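Local coordinates for beta-methylmalyl-CoA dehydratase (Chloroflexus aurantiacus, PDB 4E3E), which catalyses the reversible dehydration of (2R,3S)-beta-methylmalyl-CoA to mesaconyl-CoA in the glyoxylate assimilation cycle, at residues T288-S293 with K318-H323; N281-G286 with A337-F342. All blocks are in the same frame, centred on the assembly; numbering follows the deposited sequence.

Overall arrangement
From the N terminus, the chain leaves strand 270-278 and passes through N281-G286, in the loop before strand 288-300. This is one half of contact 2. Strand 288-300 brings in the first half of contact 1. The chain turns back as strand 307-318, so K318-H323 return to T288-S293 and contact 1 closes this antiparallel hairpin. A long loop then leads to strand 338-349, where A337-F342 meet N281-G286 and close the larger loop. Contact 1 is nested inside contact 2. Strand 307-318 lies between the other two in the sheet. K318 links the contacts: its N probably bonds to A337 O, and its NZ forms a salt bridge with D287 and also bonds to P282 O.

Contact 1 of 2, residues T288-S293 with K318-H323; sequences TIYAWS and KDRPCH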
# COMPACT_ATOMS: atom_id res chain seq x y z
N THR A 288 -17.50 10.90 5.01
CA THR A 288 -16.49 11.21 6.05
C THR A 288 -16.88 10.61 7.40
O THR A 288 -17.95 10.90 7.93
CB THR A 288 -16.29 12.74 6.16
OG1 THR A 288 -15.97 13.24 4.86
CG2 THR A 288 -15.18 13.09 7.14
N ILE A 289 -16.00 9.77 7.95
CA ILE A 289 -16.30 9.03 9.16
C ILE A 289 -15.78 9.79 10.39
O ILE A 289 -14.61 10.20 10.43
CB ILE A 289 -15.66 7.61 9.15
CG1 ILE A 289 -16.16 6.78 7.94
CG2 ILE A 289 -15.94 6.89 10.46
CD1 ILE A 289 -17.68 6.78 7.74
N TYR A 290 -16.66 9.95 11.38
CA TYR A 290 -16.32 10.49 12.70
C TYR A 290 -16.66 9.44 13.74
O TYR A 290 -17.40 8.50 13.46
CB TYR A 290 -17.18 11.70 13.00
CG TYR A 290 -16.95 12.89 12.12
CD1 TYR A 290 -17.62 13.03 10.90
CD2 TYR A 290 -16.09 13.91 12.54
CE1 TYR A 290 -17.43 14.16 10.11
CE2 TYR A 290 -15.89 15.04 11.75
CZ TYR A 290 -16.56 15.15 10.55
OH TYR A 290 -16.35 16.27 9.79
N ALA A 291 -16.14 9.60 14.95
CA ALA A 291 -16.39 8.63 16.00
C ALA A 291 -16.54 9.31 17.36
O ALA A 291 -15.95 10.37 17.61
CB ALA A 291 -15.29 7.57 16.04
N TRP A 292 -17.35 8.70 18.21
CA TRP A 292 -17.37 9.02 19.63
C TRP A 292 -17.51 7.76 20.46
O TRP A 292 -18.02 6.75 19.98
CB TRP A 292 -18.45 10.05 19.96
CG TRP A 292 -19.87 9.56 19.78
CD1 TRP A 292 -20.66 9.63 18.63
CD2 TRP A 292 -20.70 8.90 20.78
NE1 TRP A 292 -21.90 9.08 18.86
CE2 TRP A 292 -21.99 8.62 20.13
CE3 TRP A 292 -20.52 8.52 22.11
CZ2 TRP A 292 -23.03 7.99 20.80
CZ3 TRP A 292 -21.58 7.89 22.78
CH2 TRP A 292 -22.80 7.63 22.14
N SER A 293 -17.04 7.81 21.70
CA SER A 293 -17.08 6.64 22.56
C SER A 293 -17.73 6.91 23.91
O SER A 293 -17.69 8.04 24.41
CB SER A 293 -15.68 6.04 22.77
OG SER A 293 -15.15 5.64 21.51
N LYS A 318 -21.40 9.23 9.84
CA LYS A 318 -20.93 9.85 8.64
C LYS A 318 -21.35 11.29 8.58
O LYS A 318 -22.46 11.62 8.87
CB LYS A 318 -21.37 9.10 7.39
CG LYS A 318 -22.85 8.91 7.22
CD LYS A 318 -23.20 8.66 5.78
CE LYS A 318 -23.44 7.19 5.57
NZ LYS A 318 -23.61 6.80 4.16
N ASP A 319 -20.41 12.13 8.22
CA ASP A 319 -20.68 13.51 7.98
C ASP A 319 -21.36 14.14 9.17
O ASP A 319 -22.34 14.81 9.02
CB ASP A 319 -21.52 13.66 6.72
CG ASP A 319 -20.86 13.08 5.50
OD1 ASP A 319 -19.66 12.85 5.49
OD2 ASP A 319 -21.55 12.85 4.53
N ARG A 320 -20.83 13.88 10.34
CA ARG A 320 -21.43 14.20 11.65
C ARG A 320 -22.53 15.27 11.65
O ARG A 320 -22.29 16.42 11.24
CB ARG A 320 -20.35 14.55 12.69
CG ARG A 320 -19.92 16.01 12.74
CD ARG A 320 -19.34 16.32 14.10
NE ARG A 320 -19.91 15.44 15.12
CZ ARG A 320 -19.55 15.45 16.40
NH1 ARG A 320 -18.61 16.28 16.82
NH2 ARG A 320 -20.12 14.61 17.26
N PRO A 321 -23.74 14.91 12.12
CA PRO A 321 -24.85 15.87 12.20
C PRO A 321 -24.68 16.89 13.34
O PRO A 321 -23.67 16.86 14.05
CB PRO A 321 -26.07 14.97 12.43
CG PRO A 321 -25.53 13.77 13.12
CD PRO A 321 -24.14 13.56 12.56
N CYS A 322 -25.63 17.79 13.48
CA CYS A 322 -25.55 18.82 14.50
C CYS A 322 -25.62 18.44 16.01
O CYS A 322 -24.76 18.87 16.76
CB CYS A 322 -26.53 19.94 14.11
SG CYS A 322 -26.68 20.16 12.32
N HIS A 323 -26.56 17.60 16.43
CA HIS A 323 -26.60 17.05 17.79
C HIS A 323 -25.39 16.19 18.09
O HIS A 323 -25.04 15.30 17.31
CB HIS A 323 -27.89 16.26 18.01
CG HIS A 323 -28.19 15.28 16.90
ND1 HIS A 323 -28.74 15.65 15.72
CD2 HIS A 323 -28.00 13.90 16.82
CE1 HIS A 323 -28.89 14.57 14.93
NE2 HIS A 323 -28.44 13.49 15.61
O HOH W 1 -17.90 13.49 3.28
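The aromatic ring of Y290 meets R320 on one face and D319 at its edge. R320 CB sits over that face, 3.9 Å from the centroid of the Y290 ring, as a CH-pi contact. It is offset toward the rim and lies nearest to CD1. The preceding residue, D319, lies at the ring edge, with its N in the ring plane. CG of Y290 is anti to the carbonyl carbon (chi1 -66°), which places the base of the ring beside R320 CB. The two side chains cross at about a right angle, yet the planes of the Y290 ring and the R320 guanidinium are only 21° apart. V237 of the second subunit also packs against Y290, and the Y290 hydroxyl bonds to N234 of that subunit. The far end of R320 forms a salt bridge with D206.

T288 and D319 hold each other by two bonds. D319 N donates to T288 O over 2.8 Å, nearly straight at 169°. In return, T288 N donates to D319 OD1 over 2.9 Å, on the syn side but tilted out of the carboxylate plane. A water also donates to D319 OD1 at 2.9 Å, so this oxygen has two donors. T288 OG1 bonds to T212 and to H236 N of the second subunit. K318 CA makes a CA-H...O contact of 3.2 Å with T288 O, which D319 N also reaches.

I289 and K318 form an antiparallel, non-hydrogen-bonded pair, with CA atoms 4.7 Å apart. This is the open end of a beta hairpin, where strand 307-318 leaves its partner 288-300 in the antiparallel sheet of a HotDog-clan protein.

Contact 2 of 2, residues N281-G286 with A337-F342; sequences NPSFAG and AVVLDF
N281 and S283, from the loop before strand 288-300, meet V338 and V339 at the start of strand 338-349. That strand opens with a classic beta bulge: V339 and L340 both face A316 of the neighbouring strand 307-318, and the backbone of each bonds to A316.

One hydrogen bond joins the two segments. N281 ND2 donates to V338 O over 2.8 Å, at an N-H...O angle of 160°. The donor is tilted 19° from the carbonyl plane of V338, while V338 O lies close to the amide plane of N281. That oxygen also receives a bond from T280 OG1, so two neighbouring side chains grip the same carbonyl.

The rest is van der Waals contact, gathered round V339. N281 O comes within 3.6 Å of V339 CB, and P282 O lies 3.9 Å from V339 CG1. I253 of helix 250-265 packs on both S283 and V339, and the contact is largely buried. On the loop side, the P282 side chain is about 9 Å from that of A86, a residue that probably binds substrate, as in related enzymes.

S283 OG is anti to the carbonyl carbon (chi1 -73°). This sets it against the branch point of V339, 3.5 Å from V339 CB, with both methyls of V339 only slightly farther away.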
# COMPACT_ATOMS: atom_id res chain seq x y z
N ASN A 281 -25.96 1.35 9.25
CA ASN A 281 -26.24 1.87 7.91
C ASN A 281 -25.01 1.63 7.05
O ASN A 281 -23.90 1.51 7.59
CB ASN A 281 -26.60 3.37 7.96
CG ASN A 281 -27.96 3.63 8.56
OD1 ASN A 281 -28.99 3.26 7.98
ND2 ASN A 281 -27.99 4.26 9.73
N PRO A 282 -25.19 1.52 5.72
CA PRO A 282 -24.06 1.29 4.83
C PRO A 282 -23.18 2.54 4.72
O PRO A 282 -23.65 3.66 4.91
CB PRO A 282 -24.74 0.97 3.48
CG PRO A 282 -26.02 1.74 3.54
CD PRO A 282 -26.46 1.68 4.98
N SER A 283 -21.91 2.34 4.42
CA SER A 283 -20.93 3.40 4.26
C SER A 283 -20.39 3.30 2.85
O SER A 283 -20.32 2.20 2.28
CB SER A 283 -19.75 3.15 5.22
OG SER A 283 -20.12 3.43 6.56
N PHE A 284 -20.00 4.44 2.28
CA PHE A 284 -19.62 4.53 0.87
C PHE A 284 -18.40 5.42 0.73
O PHE A 284 -18.17 6.27 1.59
CB PHE A 284 -20.78 5.14 0.09
CG PHE A 284 -22.07 4.40 0.25
CD1 PHE A 284 -22.31 3.22 -0.43
CD2 PHE A 284 -23.06 4.89 1.11
CE1 PHE A 284 -23.50 2.53 -0.28
CE2 PHE A 284 -24.26 4.20 1.28
CZ PHE A 284 -24.48 3.02 0.57
N ALA A 285 -17.63 5.23 -0.35
CA ALA A 285 -16.53 6.15 -0.69
C ALA A 285 -17.12 7.53 -0.80
O ALA A 285 -18.24 7.67 -1.30
CB ALA A 285 -15.87 5.76 -1.99
N GLY A 286 -16.41 8.54 -0.28
CA GLY A 286 -16.96 9.90 -0.24
C GLY A 286 -17.62 10.28 1.08
O GLY A 286 -17.88 11.46 1.35
N ALA A 337 -27.52 8.92 10.53
CA ALA A 337 -26.09 9.23 10.38
C ALA A 337 -25.17 8.16 10.97
O ALA A 337 -23.97 8.13 10.65
CB ALA A 337 -25.78 10.60 10.98
N VAL A 338 -25.71 7.30 11.83
CA VAL A 338 -24.89 6.29 12.52
C VAL A 338 -24.65 5.05 11.63
O VAL A 338 -25.62 4.44 11.13
CB VAL A 338 -25.53 5.86 13.87
CG1 VAL A 338 -24.73 4.72 14.50
CG2 VAL A 338 -25.61 7.04 14.83
N VAL A 339 -23.38 4.67 11.47
CA VAL A 339 -23.01 3.56 10.59
C VAL A 339 -22.45 2.36 11.35
O VAL A 339 -22.42 1.24 10.82
CB VAL A 339 -22.03 3.99 9.46
CG1 VAL A 339 -22.70 4.98 8.49
CG2 VAL A 339 -20.71 4.52 10.03
N LEU A 340 -22.02 2.61 12.58
CA LEU A 340 -21.39 1.56 13.39
C LEU A 340 -21.75 1.75 14.85
O LEU A 340 -21.64 2.86 15.37
CB LEU A 340 -19.88 1.63 13.26
CG LEU A 340 -19.14 0.55 14.06
CD1 LEU A 340 -19.42 -0.83 13.46
CD2 LEU A 340 -17.64 0.84 14.15
N ASP A 341 -22.17 0.68 15.50
CA ASP A 341 -22.32 0.64 16.95
C ASP A 341 -21.47 -0.53 17.43
O ASP A 341 -21.87 -1.68 17.28
CB ASP A 341 -23.80 0.45 17.33
CG ASP A 341 -24.03 0.42 18.84
OD1 ASP A 341 -23.04 0.48 19.62
OD2 ASP A 341 -25.20 0.30 19.25
N PHE A 342 -20.31 -0.24 18.00
CA PHE A 342 -19.27 -1.25 18.26
C PHE A 342 -18.99 -1.29 19.76
O PHE A 342 -18.64 -0.28 20.35
CB PHE A 342 -18.00 -0.88 17.46
CG PHE A 342 -16.88 -1.91 17.54
CD1 PHE A 342 -17.08 -3.23 17.15
CD2 PHE A 342 -15.60 -1.53 17.96
CE1 PHE A 342 -16.04 -4.16 17.21
CE2 PHE A 342 -14.55 -2.45 18.02
CZ PHE A 342 -14.78 -3.77 17.65